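Local coordinates for protein restriction endonuclease LpnPI (Legionella pneumophila subsp. pneumophila str. Philadelphia 1, PDB 4RZL) that probably binds DNA carrying modified cytosine through this N-terminal SRA-like recognition domain, and as a full-length enzyme is a modification-dependent restriction endonuclease, at residues A[116-120]-A[161-166]; A[10-14]-A[26-31]. One frame throughout, in Å; residues are numbered along the deposited sequence.

Interaction 1: residues A[116-120]-A[161-166]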
ATOM      1  N   PHE A 116       4.709  -1.470  12.340  1.00 13.21           N
ATOM      2  CA  PHE A 116       5.754  -0.524  12.734  1.00 13.41           C
ATOM      3  C   PHE A 116       6.502  -0.993  13.999  1.00 18.79           C
ATOM      4  O   PHE A 116       7.730  -0.865  14.078  1.00 18.15           O
ATOM      5  CB  PHE A 116       5.161   0.880  12.919  1.00 17.30           C
ATOM      6  CG  PHE A 116       4.927   1.592  11.615  1.00 13.81           C
ATOM      7  CD1 PHE A 116       3.825   1.270  10.822  1.00 10.12           C
ATOM      8  CD2 PHE A 116       5.839   2.533  11.151  1.00 12.86           C
ATOM      9  CE1 PHE A 116       3.620   1.904   9.597  1.00 12.95           C
ATOM     10  CE2 PHE A 116       5.644   3.171   9.921  1.00 14.84           C
ATOM     11  CZ  PHE A 116       4.526   2.856   9.147  1.00 13.94           C
ATOM     12  N   ASP A 117       5.789  -1.594  14.950  1.00 14.63           N
ATOM     13  CA  ASP A 117       6.448  -2.129  16.149  1.00 16.28           C
ATOM     14  C   ASP A 117       7.436  -3.254  15.790  1.00 19.11           C
ATOM     15  O   ASP A 117       8.523  -3.325  16.339  1.00 19.70           O
ATOM     16  CB  ASP A 117       5.412  -2.631  17.168  1.00 16.36           C
ATOM     17  CG  ASP A 117       4.618  -1.481  17.816  1.00 28.37           C
ATOM     18  OD1 ASP A 117       5.004  -0.307  17.629  1.00 23.34           O
ATOM     19  OD2 ASP A 117       3.630  -1.750  18.534  1.00 22.89           O
ATOM     20  N   SER A 118       7.040  -4.132  14.874  1.00 16.72           N
ATOM     21  CA  SER A 118       7.934  -5.155  14.347  1.00 14.21           C
ATOM     22  C   SER A 118       9.174  -4.522  13.707  1.00 19.01           C
ATOM     23  O   SER A 118      10.314  -4.948  13.944  1.00 16.64           O
ATOM     24  CB  SER A 118       7.196  -6.018  13.315  1.00 18.05           C
ATOM     25  OG  SER A 118       8.080  -6.922  12.678  1.00 21.67           O
ATOM     26  N   THR A 119       8.947  -3.481  12.921  1.00 15.33           N
ATOM     27  CA  THR A 119      10.030  -2.817  12.199  1.00 21.10           C
ATOM     28  C   THR A 119      11.073  -2.218  13.148  1.00 24.05           C
ATOM     29  O   THR A 119      12.276  -2.256  12.872  1.00 22.81           O
ATOM     30  CB  THR A 119       9.451  -1.728  11.272  1.00 14.07           C
ATOM     31  OG1 THR A 119       8.626  -2.360  10.286  1.00 13.61           O
ATOM     32  CG2 THR A 119      10.542  -0.921  10.575  1.00 13.97           C
ATOM     33  N   HIS A 120      10.610  -1.703  14.283  1.00 15.59           N
ATOM     34  CA  HIS A 120      11.487  -1.057  15.243  1.00 21.48           C
ATOM     35  C   HIS A 120      11.834  -1.958  16.424  1.00 22.32           C
ATOM     36  O   HIS A 120      12.482  -1.521  17.358  1.00 24.46           O
ATOM     37  CB  HIS A 120      10.842   0.230  15.751  1.00 16.51           C
ATOM     38  CG  HIS A 120      10.725   1.280  14.704  1.00 22.67           C
ATOM     39  ND1 HIS A 120      11.808   2.022  14.275  1.00 23.51           N
ATOM     40  CD2 HIS A 120       9.671   1.703  13.972  1.00 21.19           C
ATOM     41  CE1 HIS A 120      11.421   2.857  13.334  1.00 30.36           C
ATOM     42  NE2 HIS A 120      10.122   2.690  13.133  1.00 24.38           N
ATOM     43  N   SER A 161      12.391   8.711  13.212  1.00 20.78           N
ATOM     44  CA  SER A 161      12.289   7.909  14.431  1.00 23.14           C
ATOM     45  C   SER A 161      10.983   7.125  14.495  1.00 22.45           C
ATOM     46  O   SER A 161      10.061   7.366  13.715  1.00 18.37           O
ATOM     47  CB  SER A 161      12.398   8.802  15.669  1.00 26.12           C
ATOM     48  OG  SER A 161      11.305   9.698  15.726  1.00 29.01           O
ATOM     49  N   ALA A 162      10.909   6.188  15.434  1.00 18.31           N
ATOM     50  CA  ALA A 162       9.697   5.414  15.643  1.00 22.73           C
ATOM     51  C   ALA A 162       8.602   6.301  16.233  1.00 28.21           C
ATOM     52  O   ALA A 162       7.421   5.984  16.148  1.00 27.21           O
ATOM     53  CB  ALA A 162       9.973   4.218  16.540  1.00 22.61           C
ATOM     54  N   THR A 163       9.002   7.430  16.807  1.00 23.55           N
ATOM     55  CA  THR A 163       8.048   8.404  17.323  1.00 28.75           C
ATOM     56  C   THR A 163       7.373   9.141  16.171  1.00 29.80           C
ATOM     57  O   THR A 163       6.204   9.518  16.268  1.00 27.50           O
ATOM     58  CB  THR A 163       8.728   9.433  18.263  1.00 29.06           C
ATOM     59  OG1 THR A 163       9.108   8.791  19.480  1.00 41.44           O
ATOM     60  CG2 THR A 163       7.785  10.569  18.601  1.00 35.98           C
ATOM     61  N   ASP A 164       8.097   9.328  15.069  1.00 22.56           N
ATOM     62  CA  ASP A 164       7.576  10.148  13.977  1.00 22.81           C
ATOM     63  C   ASP A 164       6.926   9.397  12.797  1.00 21.15           C
ATOM     64  O   ASP A 164       6.143   9.987  12.056  1.00 18.21           O
ATOM     65  CB  ASP A 164       8.692  11.040  13.429  1.00 23.87           C
ATOM     66  CG  ASP A 164       9.187  12.060  14.452  1.00 37.54           C
ATOM     67  OD1 ASP A 164       8.429  12.402  15.386  1.00 32.80           O
ATOM     68  OD2 ASP A 164      10.330  12.534  14.305  1.00 37.87           O
ATOM     69  N   ASP A 165       7.261   8.131  12.581  1.00 16.04           N
ATOM     70  CA  ASP A 165       6.789   7.470  11.358  1.00 19.84           C
ATOM     71  C   ASP A 165       5.410   6.801  11.523  1.00 17.38           C
ATOM     72  O   ASP A 165       4.821   6.334  10.545  1.00 18.32           O
ATOM     73  CB  ASP A 165       7.833   6.458  10.843  1.00 18.22           C
ATOM     74  CG  ASP A 165       8.130   5.348  11.825  1.00 18.07           C
ATOM     75  OD1 ASP A 165       7.438   5.254  12.860  1.00 19.96           O
ATOM     76  OD2 ASP A 165       9.041   4.529  11.531  1.00 18.04           O
ATOM     77  N   LEU A 166       4.924   6.724  12.761  1.00 17.59           N
ATOM     78  CA  LEU A 166       3.552   6.293  13.033  1.00 14.49           C
ATOM     79  C   LEU A 166       3.013   7.112  14.191  1.00 17.89           C
ATOM     80  O   LEU A 166       3.352   6.864  15.341  1.00 18.94           O
ATOM     81  CB  LEU A 166       3.465   4.802  13.354  1.00 14.63           C
ATOM     82  CG  LEU A 166       2.025   4.292  13.557  1.00 15.20           C
ATOM     83  CD1 LEU A 166       1.229   4.456  12.269  1.00 13.81           C
ATOM     84  CD2 LEU A 166       1.990   2.830  14.005  1.00 11.27           C
TER

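Interaction 2: residues A[10-14]-A[26-31]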
ATOM      1  N   LYS A  10       2.294   3.007 -19.153  1.00 24.23           N
ATOM      2  CA  LYS A  10       1.444   1.943 -19.692  1.00 27.04           C
ATOM      3  C   LYS A  10       0.059   1.948 -19.035  1.00 25.05           C
ATOM      4  O   LYS A  10      -0.080   2.146 -17.824  1.00 22.98           O
ATOM      5  CB  LYS A  10       2.097   0.569 -19.522  1.00 33.60           C
ATOM      6  CG  LYS A  10       1.237  -0.594 -20.062  1.00 32.77           C
ATOM      7  CD  LYS A  10       2.080  -1.706 -20.692  1.00 51.82           C
ATOM      8  CE  LYS A  10       1.212  -2.842 -21.246  1.00 45.02           C
ATOM      9  NZ  LYS A  10       0.054  -2.333 -22.040  1.00 42.69           N
ATOM     10  N   ILE A  11      -0.966   1.774 -19.861  1.00 28.58           N
ATOM     11  CA  ILE A  11      -2.330   1.651 -19.385  1.00 21.23           C
ATOM     12  C   ILE A  11      -2.911   0.272 -19.696  1.00 22.43           C
ATOM     13  O   ILE A  11      -3.059  -0.090 -20.864  1.00 25.03           O
ATOM     14  CB  ILE A  11      -3.206   2.730 -20.023  1.00 21.84           C
ATOM     15  CG1 ILE A  11      -2.653   4.117 -19.657  1.00 25.63           C
ATOM     16  CG2 ILE A  11      -4.668   2.524 -19.623  1.00 21.92           C
ATOM     17  CD1 ILE A  11      -3.396   5.278 -20.288  1.00 29.60           C
ATOM     18  N   TYR A  12      -3.216  -0.495 -18.653  1.00 17.44           N
ATOM     19  CA  TYR A  12      -3.779  -1.841 -18.775  1.00 14.65           C
ATOM     20  C   TYR A  12      -5.294  -1.822 -18.816  1.00 25.62           C
ATOM     21  O   TYR A  12      -5.926  -1.372 -17.859  1.00 19.52           O
ATOM     22  CB  TYR A  12      -3.320  -2.733 -17.623  1.00 17.72           C
ATOM     23  CG  TYR A  12      -1.860  -3.106 -17.686  1.00 23.41           C
ATOM     24  CD1 TYR A  12      -0.884  -2.224 -17.247  1.00 27.80           C
ATOM     25  CD2 TYR A  12      -1.457  -4.346 -18.181  1.00 21.23           C
ATOM     26  CE1 TYR A  12       0.451  -2.564 -17.288  1.00 29.20           C
ATOM     27  CE2 TYR A  12      -0.127  -4.688 -18.238  1.00 27.39           C
ATOM     28  CZ  TYR A  12       0.824  -3.792 -17.791  1.00 30.35           C
ATOM     29  OH  TYR A  12       2.149  -4.126 -17.834  1.00 29.66           O
ATOM     30  N   SER A  13      -5.879  -2.316 -19.901  1.00 21.35           N
ATOM     31  CA  SER A  13      -7.329  -2.416 -19.981  1.00 27.06           C
ATOM     32  C   SER A  13      -7.817  -3.503 -19.017  1.00 27.38           C
ATOM     33  O   SER A  13      -7.058  -4.415 -18.637  1.00 19.08           O
ATOM     34  CB  SER A  13      -7.778  -2.724 -21.410  1.00 25.67           C
ATOM     35  OG  SER A  13      -7.212  -3.947 -21.832  1.00 37.69           O
ATOM     36  N   PHE A  14      -9.083  -3.394 -18.620  1.00 23.02           N
ATOM     37  CA  PHE A  14      -9.648  -4.235 -17.573  1.00 16.76           C
ATOM     38  C   PHE A  14      -9.557  -5.715 -17.892  1.00 22.01           C
ATOM     39  O   PHE A  14      -9.398  -6.542 -16.999  1.00 21.81           O
ATOM     40  CB  PHE A  14     -11.108  -3.853 -17.323  1.00 23.39           C
ATOM     41  CG  PHE A  14     -11.774  -4.665 -16.244  1.00 25.17           C
ATOM     42  CD1 PHE A  14     -11.434  -4.485 -14.910  1.00 27.34           C
ATOM     43  CD2 PHE A  14     -12.760  -5.592 -16.560  1.00 32.76           C
ATOM     44  CE1 PHE A  14     -12.056  -5.225 -13.903  1.00 29.90           C
ATOM     45  CE2 PHE A  14     -13.397  -6.331 -15.560  1.00 36.76           C
ATOM     46  CZ  PHE A  14     -13.039  -6.153 -14.231  1.00 37.94           C
ATOM     47  N   ALA A  26       2.194   2.614 -13.628  1.00 11.19           N
ATOM     48  CA  ALA A  26       1.306   2.141 -14.682  1.00 14.61           C
ATOM     49  C   ALA A  26      -0.135   2.231 -14.173  1.00 17.36           C
ATOM     50  O   ALA A  26      -0.366   2.170 -12.968  1.00 12.00           O
ATOM     51  CB  ALA A  26       1.653   0.717 -15.092  1.00 13.07           C
ATOM     52  N   VAL A  27      -1.089   2.378 -15.085  1.00 13.83           N
ATOM     53  CA  VAL A  27      -2.501   2.518 -14.733  1.00 15.51           C
ATOM     54  C   VAL A  27      -3.258   1.240 -15.074  1.00 19.67           C
ATOM     55  O   VAL A  27      -3.034   0.629 -16.123  1.00 16.43           O
ATOM     56  CB  VAL A  27      -3.131   3.727 -15.462  1.00 16.31           C
ATOM     57  CG1 VAL A  27      -4.653   3.692 -15.402  1.00 16.46           C
ATOM     58  CG2 VAL A  27      -2.578   5.046 -14.886  1.00 17.06           C
ATOM     59  N   TYR A  28      -4.120   0.819 -14.159  1.00 13.79           N
ATOM     60  CA  TYR A  28      -4.861  -0.425 -14.309  1.00 16.90           C
ATOM     61  C   TYR A  28      -6.350  -0.118 -14.276  1.00 18.53           C
ATOM     62  O   TYR A  28      -6.882   0.293 -13.262  1.00 17.57           O
ATOM     63  CB  TYR A  28      -4.464  -1.418 -13.214  1.00 20.50           C
ATOM     64  CG  TYR A  28      -2.989  -1.747 -13.286  1.00 17.99           C
ATOM     65  CD1 TYR A  28      -2.042  -0.921 -12.695  1.00 10.64           C
ATOM     66  CD2 TYR A  28      -2.541  -2.855 -14.006  1.00 15.65           C
ATOM     67  CE1 TYR A  28      -0.676  -1.206 -12.790  1.00 15.42           C
ATOM     68  CE2 TYR A  28      -1.193  -3.150 -14.106  1.00 18.60           C
ATOM     69  CZ  TYR A  28      -0.261  -2.324 -13.496  1.00 18.07           C
ATOM     70  OH  TYR A  28       1.082  -2.628 -13.610  1.00 18.01           O
ATOM     71  N   GLU A  29      -7.007  -0.305 -15.413  1.00 18.50           N
ATOM     72  CA  GLU A  29      -8.390   0.127 -15.580  1.00 18.60           C
ATOM     73  C   GLU A  29      -9.379  -0.798 -14.897  1.00 15.87           C
ATOM     74  O   GLU A  29      -9.252  -2.022 -14.956  1.00 20.43           O
ATOM     75  CB  GLU A  29      -8.709   0.249 -17.065  1.00 19.03           C
ATOM     76  CG  GLU A  29      -7.944   1.392 -17.709  1.00 28.66           C
ATOM     77  CD  GLU A  29      -8.489   1.779 -19.062  1.00 38.42           C
ATOM     78  OE1 GLU A  29      -8.436   0.936 -19.985  1.00 43.44           O
ATOM     79  OE2 GLU A  29      -8.986   2.917 -19.190  1.00 37.08           O
ATOM     80  N   GLY A  30     -10.363  -0.198 -14.242  1.00 21.26           N
ATOM     81  CA  GLY A  30     -11.433  -0.936 -13.599  1.00 21.92           C
ATOM     82  C   GLY A  30     -12.539  -1.358 -14.562  1.00 28.06           C
ATOM     83  O   GLY A  30     -12.526  -1.003 -15.744  1.00 22.23           O
ATOM     84  N   GLY A  31     -13.495  -2.131 -14.058  1.00 28.25           N
ATOM     85  CA  GLY A  31     -14.587  -2.612 -14.882  1.00 36.23           C
ATOM     86  C   GLY A  31     -15.660  -1.566 -15.136  1.00 40.74           C
ATOM     87  O   GLY A  31     -15.556  -0.416 -14.682  1.00 36.14           O
TER
HETATM   88  O   HOH W   1     -10.604  -1.440 -19.807  1.00 35.46           O

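Interaction 1: residues A[116-120]-A[161-166]
H120 and D165 make the polar link. H120 NE2 donates to D165 OD2 at 2.7 Å with an N-H...O angle of 158°. The oxygen accepts on its syn lone pair and lies close to the imidazole plane. The carboxylate is turned 53° from that ring. D165 holds CG between its backbone N and carbonyl carbon (chi1 61°), which aims the carboxylate at the histidine.

Two CH-pi contacts accompany it, one on the H120 ring and one on the F116 ring. A162 CB sits over the centre of the H120 ring, 3.5 Å from the centroid. L166 CB lies over one face of the F116 ring, 4.1 Å from its centroid and shifted toward the rim. These contacts join the C-terminal end of helix 108-119 to the turn at 161-165 and the first residue of strand 166-173. In that turn S161 O takes the backbone N-H of both D164 and D165.

The remaining contacts are van der Waals. F116 CE2 comes to 3.3 Å from D165 O, and F116 CD2 to 3.6 Å from D165 OD1. L166 CD2 packs 3.9 Å from F116 CB. F116 also meets F185 edge-to-face and touches A183 and P155 of strands 176-187 and 147-155.

Interaction 2: residues A[10-14]-A[26-31]
A short parallel strand pair, 11-12 with 27-28, forms the N-terminal edge of the large mixed sheet. V27 uses both its N and its O here. V27 N donates to K10 O at 2.9 Å, and Y12 N donates to V27 O at 2.8 Å. The ladder runs on as E29 N donates to Y12 O at 2.9 Å. All three bonds are nearly straight.

Y12 and Y28 lie on one face and point the same way. Their planes are 10° apart, but the rings are slid so far that they barely overlap. Y12 CD1 meets Y28 CE2 at 3.3 Å, and K10 CE lies over the other face of the Y12 ring. Y28 OH bonds to D21 O and I23 N. On the opposite face of the sheet, I11 packs beside V27. I11 CG2 also meets E29 CD at 3.9 Å.

Beyond the strands, F14 has CG anti to its N (chi1 -179°). This lays the ring over G31, whose CA is 3.6 Å from the centroid. A water links F14 N to E29 OE1, while E29 OE2 bonds to S142 and T140. The staggered N-H...O bonds alternating between the strands are the pattern of a parallel beta ladder.

How the interactions relate
The two contacts lie on opposite sides of the domain centre, about 34 Å apart between centres, and do not touch. Both are partly buried. Interaction 1 joins a helix end to a loop and the first residue of a strand. Its inner part, F116 and D165, is buried, whereas H120 and A162 are exposed. Interaction 2 pairs two strands. Its 26-31 side is mostly buried, and I11 and K10 are exposed. The one hydrogen bond across interaction 1 is between side chains, whereas the three direct ones across interaction 2 are between backbones; both add aromatic packing. Both reach the same large sheet through strand 147-155. F116 touches P155 there, while A26 and Y28 make backbone bonds to F149 and V147.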